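Local coordinates for protein aspartate aminotransferase (Thermotoga maritima, PDB 1O4S) that transfers the amino group of L-aspartate to 2-oxoglutarate, giving oxaloacetate and L-glutamate, as a homodimeric enzyme with pyridoxal 5'-phosphate as cofactor, at residues Gly40-Asn45 with Leu375-Asp380; Ile44-Gly49 with Phe368-Glu373; Glu342-Leu345 with Ala351-Pro354. One frame throughout, in Å; residues are numbered along the deposited sequence.

Contact 1: residues Gly40-Asn45 with Leu375-Asp380; sequences GEDVIN and LTEALD
The small mixed sheet of this aminotransferase ends in the short strand 44-45, and here the C-terminal helix 372-386 packs against that edge strand and the turn before it. Ile-44 of the strand meets Glu-377 and Ala-378 on successive positions of the helix. The isoleucine uses two ends for this. Its CG2 branch lies 3.9 Å from Ala-378 CB, a purely apolar touch in which the small alanine lets the backbones come close, the CA atoms of Ile-44 and Ala-378 being 6.5 Å apart. CG1 stands beside the backbone N, anti to the carbonyl carbon (chi1 -53°), and from there CD1 runs on to the helix, 3.8 Å from the backbone N of Ala-378. Glu-377 CB rests on Ile-44 CD1 at 3.9 Å, and beyond it the glutamate chain bends at chi2 (-97°), crossing the isoleucine at about a right angle.

Polar groups gather on the outer side of this apolar patch. Asp-42, at the centre of an inverse gamma turn, and Glu-377 come from opposite directions, their carboxylate planes 17° apart, with Asp-42 OD2 and Glu-377 OE1 separated by 4.1 Å. Two arginines of the same helix probably offset this meeting of like charges: Arg-374 forms a salt bridge with Asp-42 OD1, and Arg-381 forms one with Glu-377 OE1 while also bonding the carbonyl O of Asp-42. The apolar and charged groups meet where Glu-377 OE1 lies 3.3 Å from the Ile-44 CD1 methyl.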
ATOM      1  N   GLY B  40     -24.325   2.874 -25.834  1.00 51.92           N
ATOM      2  CA  GLY B  40     -25.094   4.108 -25.944  1.00 51.12           C
ATOM      3  C   GLY B  40     -26.304   4.252 -25.033  1.00 49.97           C
ATOM      4  O   GLY B  40     -27.254   4.929 -25.386  1.00 49.76           O
ATOM      5  N   GLU B  41     -26.281   3.638 -23.861  1.00 48.70           N
ATOM      6  CA  GLU B  41     -27.401   3.788 -22.943  1.00 47.62           C
ATOM      7  C   GLU B  41     -27.099   4.890 -21.914  1.00 46.42           C
ATOM      8  O   GLU B  41     -25.932   5.121 -21.520  1.00 45.32           O
ATOM      9  CB  GLU B  41     -27.735   2.468 -22.245  1.00 47.86           C
ATOM     10  CG  GLU B  41     -28.056   1.314 -23.188  1.00 48.46           C
ATOM     11  CD  GLU B  41     -29.457   1.375 -23.766  1.00 51.12           C
ATOM     12  OE1 GLU B  41     -29.816   0.438 -24.539  1.00 52.26           O
ATOM     13  OE2 GLU B  41     -30.205   2.344 -23.457  1.00 51.29           O
ATOM     14  N   ASP B  42     -28.175   5.567 -21.501  1.00 45.04           N
ATOM     15  CA  ASP B  42     -28.090   6.675 -20.550  1.00 43.75           C
ATOM     16  C   ASP B  42     -28.216   6.159 -19.118  1.00 42.15           C
ATOM     17  O   ASP B  42     -29.267   6.296 -18.473  1.00 41.66           O
ATOM     18  CB  ASP B  42     -29.160   7.743 -20.841  1.00 43.73           C
ATOM     19  CG  ASP B  42     -29.005   8.982 -19.952  1.00 44.89           C
ATOM     20  OD1 ASP B  42     -27.869   9.239 -19.420  1.00 43.02           O
ATOM     21  OD2 ASP B  42     -29.980   9.731 -19.721  1.00 46.05           O
ATOM     22  N   VAL B  43     -27.133   5.566 -18.632  1.00 40.14           N
ATOM     23  CA  VAL B  43     -27.106   5.008 -17.288  1.00 38.97           C
ATOM     24  C   VAL B  43     -26.836   6.129 -16.287  1.00 37.46           C
ATOM     25  O   VAL B  43     -25.825   6.820 -16.399  1.00 37.84           O
ATOM     26  CB  VAL B  43     -25.996   3.923 -17.137  1.00 38.64           C
ATOM     27  CG1 VAL B  43     -25.761   3.562 -15.675  1.00 38.11           C
ATOM     28  CG2 VAL B  43     -26.347   2.676 -17.960  1.00 38.49           C
ATOM     29  N   ILE B  44     -27.745   6.315 -15.332  1.00 35.37           N
ATOM     30  CA  ILE B  44     -27.477   7.152 -14.180  1.00 34.02           C
ATOM     31  C   ILE B  44     -26.935   6.234 -13.082  1.00 33.89           C
ATOM     32  O   ILE B  44     -27.624   5.355 -12.584  1.00 33.07           O
ATOM     33  CB  ILE B  44     -28.733   7.942 -13.727  1.00 33.59           C
ATOM     34  CG1 ILE B  44     -29.348   8.723 -14.904  1.00 32.02           C
ATOM     35  CG2 ILE B  44     -28.375   8.907 -12.597  1.00 32.73           C
ATOM     36  CD1 ILE B  44     -30.802   9.106 -14.686  1.00 28.92           C
ATOM     37  N   ASN B  45     -25.684   6.452 -12.718  1.00 33.52           N
ATOM     38  CA  ASN B  45     -24.954   5.551 -11.848  1.00 33.84           C
ATOM     39  C   ASN B  45     -24.878   6.163 -10.475  1.00 32.82           C
ATOM     40  O   ASN B  45     -24.097   7.065 -10.244  1.00 32.25           O
ATOM     41  CB  ASN B  45     -23.532   5.287 -12.387  1.00 34.18           C
ATOM     42  CG  ASN B  45     -22.844   4.098 -11.677  1.00 36.73           C
ATOM     43  OD1 ASN B  45     -22.865   4.003 -10.452  1.00 35.93           O
ATOM     44  ND2 ASN B  45     -22.276   3.171 -12.464  1.00 37.18           N
ATOM     45  N   LEU B 375     -30.100  13.239 -10.214  1.00 29.65           N
ATOM     46  CA  LEU B 375     -30.849  12.643  -9.123  1.00 29.27           C
ATOM     47  C   LEU B 375     -32.355  12.720  -9.378  1.00 29.77           C
ATOM     48  O   LEU B 375     -33.084  11.793  -9.061  1.00 28.93           O
ATOM     49  CB  LEU B 375     -30.513  13.318  -7.800  1.00 29.08           C
ATOM     50  CG  LEU B 375     -29.142  13.011  -7.184  1.00 28.22           C
ATOM     51  CD1 LEU B 375     -28.929  13.946  -6.028  1.00 26.58           C
ATOM     52  CD2 LEU B 375     -29.071  11.584  -6.715  1.00 28.38           C
ATOM     53  N   THR B 376     -32.807  13.835  -9.945  1.00 30.21           N
ATOM     54  CA  THR B 376     -34.214  14.037 -10.218  1.00 30.71           C
ATOM     55  C   THR B 376     -34.686  13.049 -11.254  1.00 30.80           C
ATOM     56  O   THR B 376     -35.767  12.478 -11.114  1.00 31.10           O
ATOM     57  CB  THR B 376     -34.492  15.460 -10.731  1.00 30.54           C
ATOM     58  OG1 THR B 376     -34.172  16.414  -9.720  1.00 32.14           O
ATOM     59  CG2 THR B 376     -35.995  15.664 -10.942  1.00 31.01           C
ATOM     60  N   GLU B 377     -33.903  12.890 -12.310  1.00 31.20           N
ATOM     61  CA  GLU B 377     -34.241  11.955 -13.366  1.00 32.77           C
ATOM     62  C   GLU B 377     -34.201  10.527 -12.826  1.00 32.38           C
ATOM     63  O   GLU B 377     -35.069   9.744 -13.159  1.00 31.78           O
ATOM     64  CB  GLU B 377     -33.281  12.073 -14.562  1.00 33.68           C
ATOM     65  CG  GLU B 377     -33.988  12.081 -15.914  1.00 38.90           C
ATOM     66  CD  GLU B 377     -34.048  10.741 -16.621  1.00 43.74           C
ATOM     67  OE1 GLU B 377     -32.931  10.266 -16.945  1.00 48.27           O
ATOM     68  OE2 GLU B 377     -35.186  10.205 -16.895  1.00 43.43           O
ATOM     69  N   ALA B 378     -33.203  10.194 -12.001  1.00 31.29           N
ATOM     70  CA  ALA B 378     -33.092   8.834 -11.466  1.00 31.66           C
ATOM     71  C   ALA B 378     -34.263   8.532 -10.552  1.00 31.80           C
ATOM     72  O   ALA B 378     -34.841   7.460 -10.638  1.00 31.70           O
ATOM     73  CB  ALA B 378     -31.773   8.619 -10.724  1.00 31.28           C
ATOM     74  N   LEU B 379     -34.623   9.496  -9.705  1.00 31.90           N
ATOM     75  CA  LEU B 379     -35.699   9.323  -8.728  1.00 32.08           C
ATOM     76  C   LEU B 379     -37.055   9.212  -9.398  1.00 32.22           C
ATOM     77  O   LEU B 379     -37.947   8.512  -8.878  1.00 32.38           O
ATOM     78  CB  LEU B 379     -35.690  10.435  -7.693  1.00 31.60           C
ATOM     79  CG  LEU B 379     -34.569  10.221  -6.672  1.00 33.06           C
ATOM     80  CD1 LEU B 379     -34.202  11.512  -5.922  1.00 34.73           C
ATOM     81  CD2 LEU B 379     -34.957   9.121  -5.696  1.00 33.10           C
ATOM     82  N   ASP B 380     -37.180   9.885 -10.546  1.00 32.42           N
ATOM     83  CA  ASP B 380     -38.296   9.720 -11.485  1.00 33.10           C
ATOM     84  C   ASP B 380     -38.399   8.281 -11.946  1.00 33.50           C
ATOM     85  O   ASP B 380     -39.474   7.682 -11.904  1.00 33.23           O
ATOM     86  CB  ASP B 380     -38.074  10.574 -12.749  1.00 33.10           C
ATOM     87  CG  ASP B 380     -38.655  11.959 -12.647  1.00 35.06           C
ATOM     88  OD1 ASP B 380     -38.400  12.789 -13.562  1.00 36.53           O
ATOM     89  OD2 ASP B 380     -39.405  12.313 -11.715  1.00 37.55           O
TER

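Contact 2: residues Ile44-Gly49 with Phe368-Glu373; sequences INLTAG and FATSIE
Where strand 44-45 gives way to the loop leading to Gly-49, which by similarity binds L-aspartate, Leu-46 meets Thr-370 in the turn that precedes the C-terminal helix. One methyl from each side makes the contact: Leu-46 CD2 and Thr-370 CG2 are 3.7 Å apart, and the two side chains cross at about a right angle. Leucine CG sits anti to the carbonyl carbon (chi1 -53°), which carries the branched end over to the threonine. On Thr-370, OG1 is held between the backbone N and the carbonyl carbon (chi1 86°), and CG2 is left facing Leu-46. The hydroxyl is buried here without a hydrogen-bonding partner in the model; its neighbour across the contact is again Leu-46 CD2, at 3.9 Å. CG2 also approaches the carbonyl of Asn-45, 4.1 Å from its O.

The Asn-45 side chain shapes its own loop. Its OD1 accepts from Thr-47 N at 3.0 Å, in the carbonyl plane, which closes an Asx turn; Thr-47 OG1 also lies near OD1, at a separation too short to be taken at face value.

Ser-371 N-caps helix 372-386, its OG accepting from Arg-374 N. Leu-46 packs on Val-350 and Leu-352 of strand 350-354, while Phe-368 turns to helix 296-315.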
ATOM      1  N   ILE B  44     -27.745   6.315 -15.332  1.00 35.37           N
ATOM      2  CA  ILE B  44     -27.477   7.152 -14.180  1.00 34.02           C
ATOM      3  C   ILE B  44     -26.935   6.234 -13.082  1.00 33.89           C
ATOM      4  O   ILE B  44     -27.624   5.355 -12.584  1.00 33.07           O
ATOM      5  CB  ILE B  44     -28.733   7.942 -13.727  1.00 33.59           C
ATOM      6  CG1 ILE B  44     -29.348   8.723 -14.904  1.00 32.02           C
ATOM      7  CG2 ILE B  44     -28.375   8.907 -12.597  1.00 32.73           C
ATOM      8  CD1 ILE B  44     -30.802   9.106 -14.686  1.00 28.92           C
ATOM      9  N   ASN B  45     -25.684   6.452 -12.718  1.00 33.52           N
ATOM     10  CA  ASN B  45     -24.954   5.551 -11.848  1.00 33.84           C
ATOM     11  C   ASN B  45     -24.878   6.163 -10.475  1.00 32.82           C
ATOM     12  O   ASN B  45     -24.097   7.065 -10.244  1.00 32.25           O
ATOM     13  CB  ASN B  45     -23.532   5.287 -12.387  1.00 34.18           C
ATOM     14  CG  ASN B  45     -22.844   4.098 -11.677  1.00 36.73           C
ATOM     15  OD1 ASN B  45     -22.865   4.003 -10.452  1.00 35.93           O
ATOM     16  ND2 ASN B  45     -22.276   3.171 -12.464  1.00 37.18           N
ATOM     17  N   LEU B  46     -25.684   5.639  -9.570  1.00 31.87           N
ATOM     18  CA  LEU B  46     -25.735   6.098  -8.199  1.00 31.83           C
ATOM     19  C   LEU B  46     -25.067   5.128  -7.225  1.00 31.55           C
ATOM     20  O   LEU B  46     -25.529   4.962  -6.087  1.00 30.43           O
ATOM     21  CB  LEU B  46     -27.195   6.301  -7.824  1.00 32.16           C
ATOM     22  CG  LEU B  46     -27.883   7.211  -8.831  1.00 32.49           C
ATOM     23  CD1 LEU B  46     -29.324   7.374  -8.437  1.00 32.86           C
ATOM     24  CD2 LEU B  46     -27.145   8.561  -8.953  1.00 32.95           C
ATOM     25  N   THR B  47     -23.968   4.519  -7.659  1.00 31.81           N
ATOM     26  CA  THR B  47     -23.199   3.599  -6.806  1.00 32.71           C
ATOM     27  C   THR B  47     -21.897   4.167  -6.264  1.00 33.52           C
ATOM     28  O   THR B  47     -21.238   3.494  -5.484  1.00 33.84           O
ATOM     29  CB  THR B  47     -22.837   2.293  -7.558  1.00 33.45           C
ATOM     30  OG1 THR B  47     -21.967   2.564  -8.673  1.00 31.32           O
ATOM     31  CG2 THR B  47     -24.091   1.611  -8.146  1.00 32.87           C
ATOM     32  N   ALA B  48     -21.516   5.382  -6.670  1.00 33.69           N
ATOM     33  CA  ALA B  48     -20.191   5.895  -6.348  1.00 34.26           C
ATOM     34  C   ALA B  48     -19.897   5.919  -4.858  1.00 33.71           C
ATOM     35  O   ALA B  48     -20.755   6.261  -4.047  1.00 33.24           O
ATOM     36  CB  ALA B  48     -19.961   7.290  -6.968  1.00 34.84           C
ATOM     37  N   GLY B  49     -18.675   5.522  -4.523  1.00 33.59           N
ATOM     38  CA  GLY B  49     -18.115   5.729  -3.207  1.00 33.55           C
ATOM     39  C   GLY B  49     -17.173   6.916  -3.088  1.00 34.05           C
ATOM     40  O   GLY B  49     -16.365   6.955  -2.141  1.00 35.50           O
ATOM     41  N   PHE B 368     -25.570   9.928  -3.507  1.00 29.30           N
ATOM     42  CA  PHE B 368     -25.962  11.193  -4.100  1.00 30.29           C
ATOM     43  C   PHE B 368     -24.749  12.110  -4.386  1.00 30.67           C
ATOM     44  O   PHE B 368     -24.761  13.330  -4.126  1.00 30.26           O
ATOM     45  CB  PHE B 368     -27.094  11.864  -3.319  1.00 29.87           C
ATOM     46  CG  PHE B 368     -26.894  11.931  -1.842  1.00 29.63           C
ATOM     47  CD1 PHE B 368     -26.211  12.997  -1.266  1.00 29.02           C
ATOM     48  CD2 PHE B 368     -27.446  10.952  -1.011  1.00 30.01           C
ATOM     49  CE1 PHE B 368     -26.084  13.093   0.100  1.00 28.21           C
ATOM     50  CE2 PHE B 368     -27.309  11.035   0.346  1.00 29.70           C
ATOM     51  CZ  PHE B 368     -26.623  12.116   0.905  1.00 29.22           C
ATOM     52  N   ALA B 369     -23.704  11.483  -4.925  1.00 31.18           N
ATOM     53  CA  ALA B 369     -22.555  12.213  -5.462  1.00 31.24           C
ATOM     54  C   ALA B 369     -22.815  12.443  -6.947  1.00 31.31           C
ATOM     55  O   ALA B 369     -22.016  12.083  -7.804  1.00 32.00           O
ATOM     56  CB  ALA B 369     -21.235  11.457  -5.202  1.00 31.18           C
ATOM     57  N   THR B 370     -23.979  13.012  -7.241  1.00 32.01           N
ATOM     58  CA  THR B 370     -24.303  13.526  -8.563  1.00 33.11           C
ATOM     59  C   THR B 370     -25.253  14.715  -8.457  1.00 31.89           C
ATOM     60  O   THR B 370     -25.794  15.015  -7.395  1.00 31.12           O
ATOM     61  CB  THR B 370     -24.876  12.433  -9.523  1.00 34.28           C
ATOM     62  OG1 THR B 370     -26.285  12.296  -9.360  1.00 38.06           O
ATOM     63  CG2 THR B 370     -24.391  11.035  -9.191  1.00 36.48           C
ATOM     64  N   SER B 371     -25.423  15.408  -9.573  1.00 31.06           N
ATOM     65  CA  SER B 371     -26.208  16.624  -9.593  1.00 31.02           C
ATOM     66  C   SER B 371     -27.684  16.374  -9.237  1.00 30.93           C
ATOM     67  O   SER B 371     -28.218  15.281  -9.461  1.00 29.31           O
ATOM     68  CB  SER B 371     -26.102  17.260 -10.961  1.00 30.50           C
ATOM     69  OG  SER B 371     -26.580  16.365 -11.930  1.00 31.32           O
ATOM     70  N   ILE B 372     -28.326  17.405  -8.682  1.00 31.10           N
ATOM     71  CA  ILE B 372     -29.753  17.357  -8.413  1.00 30.87           C
ATOM     72  C   ILE B 372     -30.507  17.014  -9.677  1.00 30.89           C
ATOM     73  O   ILE B 372     -31.493  16.275  -9.622  1.00 29.66           O
ATOM     74  CB  ILE B 372     -30.250  18.668  -7.749  1.00 31.17           C
ATOM     75  CG1 ILE B 372     -29.847  18.636  -6.277  1.00 31.61           C
ATOM     76  CG2 ILE B 372     -31.785  18.802  -7.845  1.00 30.79           C
ATOM     77  CD1 ILE B 372     -30.294  19.812  -5.489  1.00 36.22           C
ATOM     78  N   GLU B 373     -29.994  17.485 -10.813  1.00 31.17           N
ATOM     79  CA  GLU B 373     -30.601  17.223 -12.116  1.00 31.85           C
ATOM     80  C   GLU B 373     -30.684  15.719 -12.413  1.00 30.93           C
ATOM     81  O   GLU B 373     -31.723  15.197 -12.801  1.00 29.75           O
ATOM     82  CB  GLU B 373     -29.803  17.922 -13.231  1.00 32.07           C
ATOM     83  CG  GLU B 373     -30.439  17.755 -14.618  1.00 36.46           C
ATOM     84  CD  GLU B 373     -29.598  18.318 -15.769  1.00 41.03           C
ATOM     85  OE1 GLU B 373     -28.416  18.626 -15.544  1.00 43.90           O
ATOM     86  OE2 GLU B 373     -30.132  18.448 -16.908  1.00 44.38           O
TER

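Contact 3: residues Glu342-Leu345 with Ala351-Pro354; sequences ERLL and ALVP
Two apolar pairs, Leu-344 with Leu-352 and Leu-345 with Ala-351, make up this buried contact. The first is the tighter. Leu-344 CD2 comes to 3.4 Å from Leu-352 CD1, closer than methyl groups usually lie, and stays 3.9 Å from Leu-352 CG, so a single methyl presses on the branched end of the opposing leucine. The two side chains reach this position from different rotamers: Leu-344 extends with CG anti to the backbone N (chi1 -180°), whereas Leu-352 has CG beside its own N and anti to the carbonyl carbon (chi1 -51°). They pass each other at an oblique angle, with the branched end of Leu-352 lying against Leu-344.

The second pair is looser. Leu-345 also has CG anti to N, and its CD1 approaches Ala-351 CB to 4.1 Å. With only a methyl on the strand side, the backbones draw near at this point, the CA atoms of Leu-345 and Ala-351 lying 5.3 Å apart.

In the fold, the contact is a helix folding back on the strand that follows it: helix 337-348 ends, and after a single intervening residue the chain enters strand 350-354, which runs into the interior of the small mixed sheet. The helix thereby covers one part of that sheet with its own leucines.

Backbone hydrogen bonds belong to the strand's other neighbours, strand 44-45 along one edge and strand 363-367 along the other. Further packing surrounds the two pairs: Leu-345 touches Lys-32 and Leu-36 of helix 27-38, and Leu-352 reaches Val-364 and Leu-366 of strand 363-367 and Cys-341 of helix 337-348.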
ATOM      1  N   GLU B 342     -30.583  -5.451 -10.337  1.00 33.65           N
ATOM      2  CA  GLU B 342     -30.366  -6.003 -11.677  1.00 34.41           C
ATOM      3  C   GLU B 342     -31.442  -5.484 -12.632  1.00 34.14           C
ATOM      4  O   GLU B 342     -31.148  -5.085 -13.750  1.00 33.78           O
ATOM      5  CB  GLU B 342     -30.381  -7.553 -11.658  1.00 35.10           C
ATOM      6  CG  GLU B 342     -29.071  -8.177 -11.162  1.00 37.03           C
ATOM      7  CD  GLU B 342     -29.104  -9.715 -11.085  1.00 40.91           C
ATOM      8  OE1 GLU B 342     -30.176 -10.339 -11.307  1.00 40.79           O
ATOM      9  OE2 GLU B 342     -28.028 -10.311 -10.798  1.00 43.75           O
ATOM     10  N   ARG B 343     -32.677  -5.477 -12.156  1.00 34.27           N
ATOM     11  CA  ARG B 343     -33.831  -5.126 -12.955  1.00 34.76           C
ATOM     12  C   ARG B 343     -33.928  -3.632 -13.181  1.00 34.13           C
ATOM     13  O   ARG B 343     -34.258  -3.190 -14.264  1.00 33.86           O
ATOM     14  CB  ARG B 343     -35.096  -5.602 -12.257  1.00 35.67           C
ATOM     15  CG  ARG B 343     -35.222  -7.112 -12.193  1.00 38.74           C
ATOM     16  CD  ARG B 343     -36.412  -7.631 -11.384  1.00 42.78           C
ATOM     17  NE  ARG B 343     -36.172  -9.040 -11.025  1.00 46.70           N
ATOM     18  CZ  ARG B 343     -36.690 -10.110 -11.641  1.00 50.30           C
ATOM     19  NH1 ARG B 343     -37.545  -9.985 -12.664  1.00 51.09           N
ATOM     20  NH2 ARG B 343     -36.362 -11.329 -11.204  1.00 51.54           N
ATOM     21  N   LEU B 344     -33.658  -2.863 -12.138  1.00 33.78           N
ATOM     22  CA  LEU B 344     -33.685  -1.413 -12.222  1.00 33.53           C
ATOM     23  C   LEU B 344     -32.600  -0.973 -13.196  1.00 33.34           C
ATOM     24  O   LEU B 344     -32.819  -0.086 -14.017  1.00 33.58           O
ATOM     25  CB  LEU B 344     -33.470  -0.790 -10.840  1.00 33.31           C
ATOM     26  CG  LEU B 344     -33.475   0.739 -10.758  1.00 33.08           C
ATOM     27  CD1 LEU B 344     -34.866   1.293 -10.849  1.00 31.81           C
ATOM     28  CD2 LEU B 344     -32.842   1.176  -9.474  1.00 33.01           C
ATOM     29  N   LEU B 345     -31.436  -1.598 -13.119  1.00 32.97           N
ATOM     30  CA  LEU B 345     -30.396  -1.325 -14.093  1.00 33.00           C
ATOM     31  C   LEU B 345     -30.819  -1.670 -15.514  1.00 33.04           C
ATOM     32  O   LEU B 345     -30.685  -0.850 -16.403  1.00 32.29           O
ATOM     33  CB  LEU B 345     -29.107  -2.049 -13.748  1.00 33.10           C
ATOM     34  CG  LEU B 345     -27.930  -1.767 -14.697  1.00 34.11           C
ATOM     35  CD1 LEU B 345     -27.546  -0.261 -14.735  1.00 34.40           C
ATOM     36  CD2 LEU B 345     -26.734  -2.607 -14.308  1.00 35.30           C
ATOM     37  N   ALA B 351     -28.270   2.594 -11.676  1.00 30.38           N
ATOM     38  CA  ALA B 351     -27.409   1.716 -10.902  1.00 30.08           C
ATOM     39  C   ALA B 351     -27.385   2.033  -9.392  1.00 30.12           C
ATOM     40  O   ALA B 351     -26.974   3.110  -8.964  1.00 29.43           O
ATOM     41  CB  ALA B 351     -26.012   1.728 -11.474  1.00 29.51           C
ATOM     42  N   LEU B 352     -27.834   1.049  -8.601  1.00 30.64           N
ATOM     43  CA  LEU B 352     -27.720   1.057  -7.143  1.00 30.65           C
ATOM     44  C   LEU B 352     -26.929  -0.169  -6.657  1.00 31.11           C
ATOM     45  O   LEU B 352     -26.639  -1.093  -7.414  1.00 31.31           O
ATOM     46  CB  LEU B 352     -29.097   1.102  -6.486  1.00 30.41           C
ATOM     47  CG  LEU B 352     -30.085   2.180  -6.965  1.00 30.06           C
ATOM     48  CD1 LEU B 352     -31.501   1.941  -6.469  1.00 29.06           C
ATOM     49  CD2 LEU B 352     -29.635   3.533  -6.545  1.00 30.67           C
ATOM     50  N   VAL B 353     -26.562  -0.147  -5.387  1.00 31.17           N
ATOM     51  CA  VAL B 353     -25.779  -1.214  -4.808  1.00 31.39           C
ATOM     52  C   VAL B 353     -26.685  -2.075  -3.908  1.00 31.41           C
ATOM     53  O   VAL B 353     -27.296  -1.562  -3.004  1.00 30.70           O
ATOM     54  CB  VAL B 353     -24.635  -0.662  -3.969  1.00 31.93           C
ATOM     55  CG1 VAL B 353     -23.755  -1.802  -3.489  1.00 32.50           C
ATOM     56  CG2 VAL B 353     -23.811   0.365  -4.781  1.00 31.91           C
ATOM     57  N   PRO B 354     -26.753  -3.383  -4.150  1.00 31.49           N
ATOM     58  CA  PRO B 354     -27.525  -4.275  -3.270  1.00 31.48           C
ATOM     59  C   PRO B 354     -27.066  -4.188  -1.805  1.00 30.72           C
ATOM     60  O   PRO B 354     -25.873  -4.276  -1.548  1.00 29.75           O
ATOM     61  CB  PRO B 354     -27.250  -5.654  -3.855  1.00 31.87           C
ATOM     62  CG  PRO B 354     -26.893  -5.367  -5.279  1.00 32.86           C
ATOM     63  CD  PRO B 354     -26.107  -4.107  -5.260  1.00 31.25           C
TER

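Strand 44-45 ties the three contacts together. Contacts 1 and 2 share Ile-44 and Asn-45, and their centres are 9 Å apart; Leu-46 of contact 2 reaches into contact 1, its CD1 lying 3.6 Å from Ala-378 CB. Contact 3 joins through the sheet, where probable hydrogen bonds link Ile-44 O to Ala-351 N (3.0 Å) and Ala-351 O to Leu-46 N (2.9 Å). The touching residues of contact 1 lie away from the annotated sites. Contact 2 includes Gly-49, which like Arg-365 binds L-aspartate by similarity; the Arg-365 side chain is about 8 Å from that of Asn-45 and about 6 Å from that of Leu-352 in contact 3.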